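Local coordinates for amino acid amide racemase (Ochrobactrum anthropi, PDB 6GIO), which is a pyridoxal-5'-phosphate-dependent enzyme of the class-III aminotransferase family, built from two copies of one chain, at residues His140-Gly145 with Thr153-Thr158; Ser113-Cys118 with Met262-Lys267; Arg121-Ala126 with Leu234-Glu239; Glu205-Leu208 with Gly212-Val215. All coordinates share one frame; numbering follows the deposited sequence.

How the contacts relate
All four contacts are largely buried, but they differ in chemistry. Contacts 2 and 3 both press helix 112-127 against the large mixed sheet, on the neighbouring parallel strands 262-265 and 234-238, and their centres lie about 9 Å apart; contact 3 is purely apolar, while contact 2 adds the Asn116 amide and direct cofactor bonds. Contact 1 joins two loops by a methionine set against polar atoms, with solvent on its outer flank. Contact 4 is a backbone-bonded bridge within the loop after strand 199-204, and its Pro206 packs against Asp238 and Glu239 of contact 3. Segment 140-145 touches Ser113, Asp238 and Glu205 of the other three contacts.

Contact 1 (His140-Gly145 with Thr153-Thr158); sequences HGNLTG and TAMTHT. With PLP (pyridoxal-5'-phosphate), chain G.
Met155 reaches across to the backbone of Gly141 and the side chain of Asn142, and this small patch carries the whole contact. Its SD lies 3.7 Å from Gly141 O, while CG approaches Asn142 OD1 at 3.6 Å. The methionine gets there by a bent route: CG stands anti to the carbonyl carbon (chi1 -57°), which lays it against the amide oxygen, and the chain bends again at the next two torsions, with SD reaching the Gly141 carbonyl. OD1 is buried against Met155 CG and SD and has no hydrogen-bond partner in the model. Gly141 has backbone angles that would drive a CB into the carbonyl oxygen of His140, so this extended link depends on glycine.

Away from this patch the second loop opens toward solvent. Met155 begins a type I turn closed by a bond from Thr158 N to Met155 O (3.3 Å). His157 lays one ring face over Met155 CA, and its ND1 is paired in the ring plane with Thr158 OG1 at 2.8 Å; Thr156 OG1 donates to Thr153 O. Phe291 of the second subunit meets the His157 ring and also packs on Asn142. On the inner side, His140 O comes within 3.4 Å of C6 of pyridoxal-5'-phosphate, and His140 ND1 is hydrogen-bonded to Asp238. Segment 140-145 thus forms part of the cofactor-pocket wall of a fold type I pyridoxal-5'-phosphate enzyme, close to the dimer interface, with Met155 packed behind it.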
loop_
_atom_site.group_PDB
_atom_site.type_symbol
_atom_site.label_atom_id
_atom_site.label_comp_id
_atom_site.label_asym_id
_atom_site.label_seq_id
_atom_site.Cartn_x
_atom_site.Cartn_y
_atom_site.Cartn_z
ATOM N N HIS C 140 1.942 -8.545 11.831
ATOM C CA HIS C 140 1.948 -7.091 11.626
ATOM C C HIS C 140 2.018 -6.680 10.133
ATOM O O HIS C 140 1.993 -5.488 9.814
ATOM C CB HIS C 140 3.076 -6.467 12.429
ATOM C CG HIS C 140 2.911 -6.642 13.906
ATOM N ND1 HIS C 140 1.827 -6.133 14.591
ATOM C CD2 HIS C 140 3.672 -7.284 14.823
ATOM C CE1 HIS C 140 1.923 -6.478 15.868
ATOM N NE2 HIS C 140 3.043 -7.154 16.039
ATOM N N GLY C 141 2.125 -7.658 9.234
ATOM C CA GLY C 141 2.052 -7.408 7.813
ATOM C C GLY C 141 2.854 -8.386 6.951
ATOM O O GLY C 141 3.522 -9.278 7.481
ATOM N N ASN C 142 2.786 -8.210 5.626
ATOM C CA ASN C 142 3.477 -9.073 4.680
ATOM C C ASN C 142 4.365 -8.310 3.683
ATOM O O ASN C 142 4.663 -8.800 2.576
ATOM C CB ASN C 142 2.489 -9.982 3.932
ATOM C CG ASN C 142 3.019 -11.397 3.765
ATOM O OD1 ASN C 142 3.942 -11.813 4.472
ATOM N ND2 ASN C 142 2.419 -12.158 2.879
ATOM N N LEU C 143 4.804 -7.123 4.096
ATOM C CA LEU C 143 5.889 -6.424 3.408
ATOM C C LEU C 143 7.131 -6.564 4.277
ATOM O O LEU C 143 7.066 -6.836 5.505
ATOM C CB LEU C 143 5.570 -4.940 3.132
ATOM C CG LEU C 143 4.278 -4.739 2.317
ATOM C CD1 LEU C 143 3.946 -3.252 2.218
ATOM C CD2 LEU C 143 4.322 -5.382 0.932
ATOM N N THR C 144 8.266 -6.389 3.627
ATOM C CA THR C 144 9.546 -6.658 4.229
ATOM C C THR C 144 9.665 -6.112 5.662
ATOM O O THR C 144 10.016 -6.861 6.576
ATOM C CB THR C 144 10.658 -6.099 3.313
ATOM O OG1 THR C 144 10.638 -6.843 2.087
ATOM C CG2 THR C 144 12.000 -6.233 3.946
ATOM N N GLY C 145 9.382 -4.827 5.881
ATOM C CA GLY C 145 9.640 -4.244 7.230
ATOM C C GLY C 145 8.639 -4.725 8.304
ATOM O O GLY C 145 8.989 -4.959 9.473
ATOM N N THR C 153 3.847 -18.189 12.015
ATOM C CA THR C 153 4.376 -19.350 11.299
ATOM C C THR C 153 4.302 -19.251 9.772
ATOM O O THR C 153 5.084 -19.871 9.104
ATOM C CB THR C 153 3.666 -20.657 11.733
ATOM O OG1 THR C 153 2.276 -20.578 11.416
ATOM C CG2 THR C 153 3.800 -20.864 13.218
ATOM N N ALA C 154 3.387 -18.471 9.213
ATOM C CA ALA C 154 3.305 -18.351 7.752
ATOM C C ALA C 154 4.507 -17.600 7.149
ATOM O O ALA C 154 4.803 -17.782 5.971
ATOM C CB ALA C 154 2.008 -17.684 7.343
ATOM N N MET C 155 5.200 -16.780 7.953
ATOM C CA MET C 155 6.363 -16.002 7.481
ATOM C C MET C 155 7.751 -16.499 7.977
ATOM O O MET C 155 8.775 -15.805 7.867
ATOM C CB MET C 155 6.142 -14.535 7.817
ATOM C CG MET C 155 4.836 -14.007 7.201
ATOM S SD MET C 155 3.811 -12.917 8.222
ATOM C CE MET C 155 4.297 -13.395 9.883
ATOM N N THR C 156 7.809 -17.741 8.445
ATOM C CA THR C 156 9.090 -18.327 8.868
ATOM C C THR C 156 9.947 -18.752 7.658
ATOM O O THR C 156 11.047 -19.285 7.826
ATOM C CB THR C 156 8.864 -19.547 9.776
ATOM O OG1 THR C 156 8.093 -20.537 9.073
ATOM C CG2 THR C 156 8.145 -19.135 11.067
ATOM N N HIS C 157 9.440 -18.542 6.440
ATOM C CA HIS C 157 10.272 -18.719 5.253
ATOM C C HIS C 157 11.399 -17.657 5.181
ATOM O O HIS C 157 12.320 -17.823 4.415
ATOM C CB HIS C 157 9.415 -18.714 3.968
ATOM C CG HIS C 157 8.435 -17.588 3.904
ATOM N ND1 HIS C 157 8.816 -16.258 3.962
ATOM C CD2 HIS C 157 7.085 -17.595 3.804
ATOM C CE1 HIS C 157 7.732 -15.501 3.912
ATOM N NE2 HIS C 157 6.672 -16.286 3.819
ATOM N N THR C 158 11.326 -16.597 6.001
ATOM C CA THR C 158 12.260 -15.456 5.950
ATOM C C THR C 158 12.677 -15.097 7.372
ATOM O O THR C 158 11.839 -15.080 8.287
ATOM C CB THR C 158 11.574 -14.219 5.293
ATOM O OG1 THR C 158 11.068 -14.600 4.010
ATOM C CG2 THR C 158 12.542 -13.018 5.139
HETATM N N1 PLP G . -1.645 -5.992 11.618
HETATM C C2 PLP G . -2.683 -6.781 11.992
HETATM C C2A PLP G . -3.013 -7.049 13.428
HETATM C C3 PLP G . -3.539 -7.439 10.973
HETATM O O3 PLP G . -4.554 -8.222 11.359
HETATM C C4 PLP G . -3.291 -7.202 9.537
HETATM C C4A PLP G . -4.157 -7.848 8.505
HETATM C C5 PLP G . -2.123 -6.301 9.238
HETATM C C6 PLP G . -1.375 -5.758 10.305
HETATM C C5A PLP G . -1.730 -6.034 7.794
HETATM O O4P PLP G . -2.780 -5.518 6.966
HETATM P P PLP G . -2.722 -5.649 5.376
HETATM O O1P PLP G . -3.673 -4.577 4.946
HETATM O O2P PLP G . -3.203 -7.047 5.031
HETATM O O3P PLP G . -1.281 -5.344 4.992
#

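Contact 2 (Ser113-Cys118 with Met262-Lys267); sequences SDANDC and MVVFGK. With PLP (pyridoxal-5'-phosphate), chain G.
Ala115 and Val264 meet where helix 112-127 lies on the central sheet of the fold type I pyridoxal-5'-phosphate domain. Ala115 CB presses on Val264 CG1 at 3.5 Å, closer than methyl groups usually pack. The valine offers both branches: with CG1 anti to its backbone N (chi1 -178°), CG1 faces the alanine while CG2, together with CG1, lies against the Asn116 amide, which crosses the valine obliquely. The axes of helix 113-118 and strand 262-265 run nearly antiparallel, at 159°, and approach to 8.4 Å, a short spacing compatible with the small alanine at the centre.

Around this first shell, Trp107 and Val278 from flanking strands also touch Ala115, and Val236 of the adjacent parallel strand touches Val264. The packing is consistent with holding the helix, and its phosphate-binding start, close to the sheet. There Ser113 N donates to O3P of pyridoxal-5'-phosphate at 2.9 Å, and Gly112 N adds a second backbone donor; the positive end of the helix dipole would be expected to favour the anion. Ser113 OG is also bonded to O3P, although the modelled separation is too short to be taken literally, and it accepts a hydrogen bond from Asn142 N.

The loop after the strand brings Lys267 to C4A, on the ring carbon next to the one bearing the phosphate arm. Beyond Gly266, Lys267 stretches through extended middle torsions and turns only at its last one (chi4 79°), which sets NZ on PLP C4A in a covalent bond of 1.3 Å, consistent with an imine link.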
loop_
_atom_site.group_PDB
_atom_site.type_symbol
_atom_site.label_atom_id
_atom_site.label_comp_id
_atom_site.label_asym_id
_atom_site.label_seq_id
_atom_site.Cartn_x
_atom_site.Cartn_y
_atom_site.Cartn_z
ATOM N N SER C 113 0.198 -3.470 6.595
ATOM C CA SER C 113 1.605 -3.774 6.327
ATOM C C SER C 113 2.455 -2.567 6.133
ATOM O O SER C 113 3.576 -2.545 6.629
ATOM C CB SER C 113 1.752 -4.637 5.052
ATOM O OG SER C 113 0.977 -5.835 5.193
ATOM N N ASP C 114 1.985 -1.586 5.375
ATOM C CA ASP C 114 2.788 -0.371 5.143
ATOM C C ASP C 114 2.810 0.553 6.410
ATOM O O ASP C 114 3.822 1.227 6.690
ATOM C CB ASP C 114 2.463 0.345 3.792
ATOM C CG ASP C 114 1.113 1.155 3.744
ATOM O OD1 ASP C 114 0.545 1.542 4.764
ATOM O OD2 ASP C 114 0.667 1.486 2.599
ATOM N N ALA C 115 1.738 0.475 7.200
ATOM C CA ALA C 115 1.620 1.253 8.449
ATOM C C ALA C 115 2.564 0.728 9.498
ATOM O O ALA C 115 3.237 1.523 10.209
ATOM C CB ALA C 115 0.182 1.258 8.943
ATOM N N ASN C 116 2.656 -0.590 9.616
ATOM C CA ASN C 116 3.626 -1.155 10.548
ATOM C C ASN C 116 5.080 -1.024 10.039
ATOM O O ASN C 116 6.027 -0.917 10.842
ATOM C CB ASN C 116 3.314 -2.629 10.899
ATOM C CG ASN C 116 2.142 -2.779 11.844
ATOM O OD1 ASN C 116 1.198 -3.538 11.565
ATOM N ND2 ASN C 116 2.171 -2.047 12.953
ATOM N N ASP C 117 5.267 -1.026 8.728
ATOM C CA ASP C 117 6.592 -0.774 8.177
ATOM C C ASP C 117 7.032 0.659 8.537
ATOM O O ASP C 117 8.152 0.893 8.992
ATOM C CB ASP C 117 6.585 -0.989 6.677
ATOM C CG ASP C 117 7.982 -1.007 6.097
ATOM O OD1 ASP C 117 8.959 -1.248 6.834
ATOM O OD2 ASP C 117 8.119 -0.780 4.900
ATOM N N CYS C 118 6.115 1.593 8.338
ATOM C CA CYS C 118 6.284 2.960 8.760
ATOM C C CYS C 118 6.652 3.009 10.222
ATOM O O CYS C 118 7.667 3.609 10.598
ATOM C CB CYS C 118 4.998 3.781 8.507
ATOM S SG CYS C 118 5.173 5.491 9.124
ATOM N N MET C 262 1.553 4.852 20.517
ATOM C CA MET C 262 1.349 4.841 19.085
ATOM C C MET C 262 0.276 3.837 18.794
ATOM O O MET C 262 0.294 2.745 19.368
ATOM C CB MET C 262 2.652 4.468 18.356
ATOM C CG MET C 262 2.543 4.356 16.820
ATOM S SD MET C 262 4.085 4.037 15.918
ATOM C CE MET C 262 4.881 5.645 16.133
ATOM N N VAL C 263 -0.636 4.191 17.883
ATOM C CA VAL C 263 -1.671 3.264 17.468
ATOM C C VAL C 263 -1.648 3.125 15.958
ATOM O O VAL C 263 -1.498 4.131 15.252
ATOM C CB VAL C 263 -3.079 3.712 17.921
ATOM C CG1 VAL C 263 -4.107 2.660 17.536
ATOM C CG2 VAL C 263 -3.127 3.961 19.427
ATOM N N VAL C 264 -1.774 1.885 15.483
ATOM C CA VAL C 264 -1.772 1.585 14.044
ATOM C C VAL C 264 -3.162 1.115 13.653
ATOM O O VAL C 264 -3.759 0.210 14.328
ATOM C CB VAL C 264 -0.710 0.517 13.702
ATOM C CG1 VAL C 264 -0.652 0.226 12.181
ATOM C CG2 VAL C 264 0.656 0.950 14.217
ATOM N N PHE C 265 -3.727 1.765 12.611
ATOM C CA PHE C 265 -5.048 1.431 12.138
ATOM C C PHE C 265 -5.021 0.907 10.708
ATOM O O PHE C 265 -4.123 1.239 9.931
ATOM C CB PHE C 265 -5.957 2.649 12.166
ATOM C CG PHE C 265 -6.167 3.257 13.533
ATOM C CD1 PHE C 265 -7.165 2.799 14.353
ATOM C CD2 PHE C 265 -5.438 4.373 13.928
ATOM C CE1 PHE C 265 -7.390 3.383 15.567
ATOM C CE2 PHE C 265 -5.683 4.994 15.145
ATOM C CZ PHE C 265 -6.649 4.484 15.972
ATOM N N GLY C 266 -6.022 0.108 10.356
ATOM C CA GLY C 266 -6.144 -0.346 8.980
ATOM C C GLY C 266 -7.414 -1.089 8.714
ATOM O O GLY C 266 -8.421 -0.896 9.383
ATOM N N LYS C 267 -7.351 -1.967 7.718
ATOM C CA LYS C 267 -8.478 -2.798 7.356
ATOM C C LYS C 267 -9.801 -1.982 7.336
ATOM O O LYS C 267 -10.028 -1.180 6.419
ATOM C CB LYS C 267 -8.529 -4.028 8.257
ATOM C CG LYS C 267 -7.592 -5.155 7.820
ATOM C CD LYS C 267 -7.682 -6.398 8.730
ATOM C CE LYS C 267 -6.861 -7.598 8.217
ATOM N NZ LYS C 267 -5.403 -7.552 8.484
HETATM N N1 PLP G . -1.645 -5.992 11.618
HETATM C C2 PLP G . -2.683 -6.781 11.992
HETATM C C2A PLP G . -3.013 -7.049 13.428
HETATM C C3 PLP G . -3.539 -7.439 10.973
HETATM O O3 PLP G . -4.554 -8.222 11.359
HETATM C C4 PLP G . -3.291 -7.202 9.537
HETATM C C4A PLP G . -4.157 -7.848 8.505
HETATM C C5 PLP G . -2.123 -6.301 9.238
HETATM C C6 PLP G . -1.375 -5.758 10.305
HETATM C C5A PLP G . -1.730 -6.034 7.794
HETATM O O4P PLP G . -2.780 -5.518 6.966
HETATM P P PLP G . -2.722 -5.649 5.376
HETATM O O1P PLP G . -3.673 -4.577 4.946
HETATM O O2P PLP G . -3.203 -7.047 5.031
HETATM O O3P PLP G . -1.281 -5.344 4.992
#

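Contact 3 (Arg121-Ala126 with Leu234-Glu239); sequences RVLTAA and LVVVDE. With PLP (pyridoxal-5'-phosphate), chain G.
Leu123 packs on Leu234 and Val236 and so joins helix 112-127 to strand 234-238, a helix-on-sheet layer of the fold type I pyridoxal-5'-phosphate domain. From the helix backbone its CB heads for the strand, and CG, held anti to the carbonyl carbon (chi1 -72°), carries the fork toward the strand residues. The two methyls then divide the work. CD1 meets Val236 CG2 tip to tip at 3.6 Å, while CD2 finds Leu234 CD1, also at 3.6 Å, the two leucine chains being set at an angle to each other. Val236 CG2 stands anti to the carbonyl carbon. The contact is thus purely apolar, a single leucine bridging two residues separated by Val235, which points away.

Strands on either side of 234-238 also touch Leu123: Ala201 and Phe203 of strand 199-204, and Met262 of strand 262-265. At its far end strand 234-238 reaches the cofactor through Asp238. This residue turns its carboxylate to the pyridine ring of pyridoxal-5'-phosphate, where OD2 is modelled 2.5 Å from N1, a separation short enough to be doubtful in detail.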
loop_
_atom_site.group_PDB
_atom_site.type_symbol
_atom_site.label_atom_id
_atom_site.label_comp_id
_atom_site.label_asym_id
_atom_site.label_seq_id
_atom_site.Cartn_x
_atom_site.Cartn_y
_atom_site.Cartn_z
ATOM N N ARG C 121 10.178 1.705 10.954
ATOM C CA ARG C 121 11.213 2.601 10.388
ATOM C C ARG C 121 11.341 3.880 11.231
ATOM O O ARG C 121 12.435 4.241 11.577
ATOM C CB ARG C 121 10.839 2.984 8.958
ATOM C CG ARG C 121 10.896 1.843 7.957
ATOM C CD ARG C 121 10.953 2.349 6.533
ATOM N NE ARG C 121 11.973 3.344 6.320
ATOM C CZ ARG C 121 11.825 4.449 5.620
ATOM N NH1 ARG C 121 10.886 4.539 4.694
ATOM N NH2 ARG C 121 12.606 5.475 5.874
ATOM N N VAL C 122 10.230 4.479 11.626
ATOM C CA VAL C 122 10.296 5.789 12.274
ATOM C C VAL C 122 10.560 5.663 13.758
ATOM O O VAL C 122 11.173 6.548 14.384
ATOM C CB VAL C 122 9.020 6.630 11.983
ATOM C CG1 VAL C 122 7.811 6.091 12.715
ATOM C CG2 VAL C 122 9.260 8.103 12.297
ATOM N N LEU C 123 10.085 4.576 14.345
ATOM C CA LEU C 123 10.377 4.346 15.785
ATOM C C LEU C 123 11.885 4.143 16.041
ATOM O O LEU C 123 12.474 4.763 16.953
ATOM C CB LEU C 123 9.580 3.186 16.319
ATOM C CG LEU C 123 8.083 3.370 16.522
ATOM C CD1 LEU C 123 7.424 1.991 16.557
ATOM C CD2 LEU C 123 7.804 4.124 17.803
ATOM N N THR C 124 12.514 3.312 15.224
ATOM C CA THR C 124 13.953 3.042 15.409
ATOM C C THR C 124 14.746 4.325 15.148
ATOM O O THR C 124 15.610 4.693 15.953
ATOM C CB THR C 124 14.421 1.908 14.528
ATOM O OG1 THR C 124 13.962 2.139 13.208
ATOM C CG2 THR C 124 13.834 0.606 15.009
ATOM N N ALA C 125 14.384 5.045 14.084
ATOM C CA ALA C 125 15.106 6.250 13.692
ATOM C C ALA C 125 14.941 7.322 14.752
ATOM O O ALA C 125 15.918 7.916 15.139
ATOM C CB ALA C 125 14.648 6.765 12.325
ATOM N N ALA C 126 13.723 7.523 15.279
ATOM C CA ALA C 126 13.478 8.648 16.206
ATOM C C ALA C 126 14.008 8.385 17.607
ATOM O O ALA C 126 14.486 9.312 18.307
ATOM C CB ALA C 126 11.988 8.958 16.256
ATOM N N LEU C 234 8.722 2.708 23.786
ATOM C CA LEU C 234 7.422 3.142 23.314
ATOM C C LEU C 234 6.481 1.944 23.071
ATOM O O LEU C 234 6.911 0.863 22.626
ATOM C CB LEU C 234 7.582 3.970 22.044
ATOM C CG LEU C 234 8.404 5.253 22.187
ATOM C CD1 LEU C 234 8.571 5.974 20.847
ATOM C CD2 LEU C 234 7.773 6.161 23.225
ATOM N N VAL C 235 5.197 2.161 23.360
ATOM C CA VAL C 235 4.208 1.125 23.379
ATOM C C VAL C 235 3.276 1.326 22.178
ATOM O O VAL C 235 2.651 2.378 22.016
ATOM C CB VAL C 235 3.450 1.169 24.719
ATOM C CG1 VAL C 235 2.373 0.101 24.779
ATOM C CG2 VAL C 235 4.438 1.011 25.879
ATOM N N VAL C 236 3.258 0.325 21.310
ATOM C CA VAL C 236 2.597 0.428 20.033
ATOM C C VAL C 236 1.476 -0.592 20.084
ATOM O O VAL C 236 1.741 -1.761 20.278
ATOM C CB VAL C 236 3.546 0.050 18.853
ATOM C CG1 VAL C 236 2.824 0.146 17.504
ATOM C CG2 VAL C 236 4.819 0.891 18.824
ATOM N N VAL C 237 0.240 -0.174 19.868
ATOM C CA VAL C 237 -0.848 -1.120 19.703
ATOM C C VAL C 237 -1.300 -1.201 18.223
ATOM O O VAL C 237 -1.636 -0.193 17.591
ATOM C CB VAL C 237 -2.064 -0.773 20.613
ATOM C CG1 VAL C 237 -3.199 -1.753 20.367
ATOM C CG2 VAL C 237 -1.678 -0.816 22.084
ATOM N N ASP C 238 -1.323 -2.417 17.700
ATOM C CA ASP C 238 -1.862 -2.721 16.352
ATOM C C ASP C 238 -3.372 -2.960 16.432
ATOM O O ASP C 238 -3.805 -4.029 16.870
ATOM C CB ASP C 238 -1.163 -3.974 15.825
ATOM C CG ASP C 238 -1.475 -4.250 14.355
ATOM O OD1 ASP C 238 -2.528 -3.797 13.881
ATOM O OD2 ASP C 238 -0.666 -4.910 13.667
ATOM N N GLU C 239 -4.168 -1.976 16.028
ATOM C CA GLU C 239 -5.625 -2.085 16.024
ATOM C C GLU C 239 -6.132 -2.453 14.619
ATOM O O GLU C 239 -7.306 -2.373 14.325
ATOM C CB GLU C 239 -6.273 -0.793 16.503
ATOM C CG GLU C 239 -6.037 -0.463 17.994
ATOM C CD GLU C 239 -7.047 -1.121 18.964
ATOM O OE1 GLU C 239 -8.217 -1.304 18.549
ATOM O OE2 GLU C 239 -6.693 -1.450 20.147
HETATM N N1 PLP G . -1.645 -5.992 11.618
HETATM C C2 PLP G . -2.683 -6.781 11.992
HETATM C C2A PLP G . -3.013 -7.049 13.428
HETATM C C3 PLP G . -3.539 -7.439 10.973
HETATM O O3 PLP G . -4.554 -8.222 11.359
HETATM C C4 PLP G . -3.291 -7.202 9.537
HETATM C C4A PLP G . -4.157 -7.848 8.505
HETATM C C5 PLP G . -2.123 -6.301 9.238
HETATM C C6 PLP G . -1.375 -5.758 10.305
HETATM C C5A PLP G . -1.730 -6.034 7.794
HETATM O O4P PLP G . -2.780 -5.518 6.966
HETATM P P PLP G . -2.722 -5.649 5.376
HETATM O O1P PLP G . -3.673 -4.577 4.946
HETATM O O2P PLP G . -3.203 -7.047 5.031
HETATM O O3P PLP G . -1.281 -5.344 4.992
#

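Contact 4 (Glu205-Leu208 with Gly212-Val215); sequences EPIL and GLVV
Leu213 adopts left-handed backbone angles (phi 47°, psi 53°), which turn it and Val214 together to face Leu208 as a G1 beta bulge. Across the bridge Leu208 CG stands anti to the backbone N, and its CB lies 4.0 Å from Val214 CB. Leu208 and Val214 form a single antiparallel hydrogen-bonded pair. Leu208 N donates to Val214 O at 3.0 Å in a nearly straight bond (164°), and Val214 N returns one to Leu208 O at 2.9 Å, in the carbonyl plane on a lone pair. Leu213 N lies 2.8 Å from Leu208 O but at too poor an angle for a bond.

Ile207 flanks the pair: its CA makes a CH...O contact of 3.5 Å with Val214 O, and CG2 also touches that oxygen, while CG1 looks toward Val215 CG2 at 4.4 Å. Gly212, just before the bulge, has backbone angles that would jam a CB against the preceding carbonyl.

This hairpin-like turn lies between strand 199-204 and helix 220-229. Glu205 at its start touches the cofactor. From strand 343-349, in the other sheet, Arg347 is bonded to Gly212 O, and Arg349 packs on Ile207 and Val215.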
loop_
_atom_site.group_PDB
_atom_site.type_symbol
_atom_site.label_atom_id
_atom_site.label_comp_id
_atom_site.label_asym_id
_atom_site.label_seq_id
_atom_site.Cartn_x
_atom_site.Cartn_y
_atom_site.Cartn_z
ATOM N N GLU C 205 -0.540 -6.720 19.668
ATOM C CA GLU C 205 -1.911 -6.981 19.271
ATOM C C GLU C 205 -2.765 -7.189 20.551
ATOM O O GLU C 205 -2.460 -8.077 21.357
ATOM C CB GLU C 205 -2.016 -8.267 18.428
ATOM C CG GLU C 205 -1.295 -8.280 17.092
ATOM C CD GLU C 205 -1.719 -9.472 16.238
ATOM O OE1 GLU C 205 -0.909 -10.318 15.889
ATOM O OE2 GLU C 205 -2.890 -9.578 15.905
ATOM N N PRO C 206 -3.847 -6.415 20.723
ATOM C CA PRO C 206 -4.712 -6.565 21.908
ATOM C C PRO C 206 -5.589 -7.810 21.894
ATOM O O PRO C 206 -6.075 -8.215 22.928
ATOM C CB PRO C 206 -5.539 -5.294 21.920
ATOM C CG PRO C 206 -5.577 -4.834 20.498
ATOM C CD PRO C 206 -4.319 -5.339 19.827
ATOM N N ILE C 207 -5.773 -8.404 20.735
ATOM C CA ILE C 207 -6.226 -9.788 20.584
ATOM C C ILE C 207 -5.324 -10.323 19.519
ATOM O O ILE C 207 -5.118 -9.671 18.499
ATOM C CB ILE C 207 -7.690 -9.884 20.087
ATOM C CG1 ILE C 207 -8.602 -9.231 21.115
ATOM C CG2 ILE C 207 -8.070 -11.339 19.839
ATOM C CD1 ILE C 207 -10.034 -9.028 20.688
ATOM N N LEU C 208 -4.739 -11.482 19.744
ATOM C CA LEU C 208 -3.796 -12.018 18.793
ATOM C C LEU C 208 -4.639 -12.606 17.679
ATOM O O LEU C 208 -5.347 -13.564 17.919
ATOM C CB LEU C 208 -2.954 -13.094 19.460
ATOM C CG LEU C 208 -1.810 -13.699 18.644
ATOM C CD1 LEU C 208 -0.615 -12.773 18.708
ATOM C CD2 LEU C 208 -1.462 -15.077 19.153
ATOM N N GLY C 212 -4.667 -16.908 16.389
ATOM C CA GLY C 212 -5.801 -17.719 16.850
ATOM C C GLY C 212 -6.905 -17.004 17.591
ATOM O O GLY C 212 -7.636 -17.633 18.351
ATOM N N LEU C 213 -7.060 -15.703 17.357
ATOM C CA LEU C 213 -8.035 -14.874 18.075
ATOM C C LEU C 213 -7.970 -15.109 19.591
ATOM O O LEU C 213 -8.978 -15.405 20.285
ATOM C CB LEU C 213 -9.428 -15.093 17.479
ATOM C CG LEU C 213 -9.580 -14.422 16.109
ATOM C CD1 LEU C 213 -10.614 -15.121 15.236
ATOM C CD2 LEU C 213 -9.924 -12.946 16.286
ATOM N N VAL C 214 -6.750 -14.974 20.095
ATOM C CA VAL C 214 -6.467 -15.180 21.486
ATOM C C VAL C 214 -6.618 -13.904 22.297
ATOM O O VAL C 214 -5.894 -12.943 22.075
ATOM C CB VAL C 214 -5.026 -15.730 21.658
ATOM C CG1 VAL C 214 -4.682 -15.922 23.130
ATOM C CG2 VAL C 214 -4.878 -17.038 20.922
ATOM N N VAL C 215 -7.542 -13.892 23.246
ATOM C CA VAL C 215 -7.648 -12.787 24.175
ATOM C C VAL C 215 -6.703 -13.067 25.330
ATOM O O VAL C 215 -6.801 -14.110 26.000
ATOM C CB VAL C 215 -9.054 -12.624 24.765
ATOM C CG1 VAL C 215 -9.131 -11.404 25.716
ATOM C CG2 VAL C 215 -10.088 -12.475 23.661
#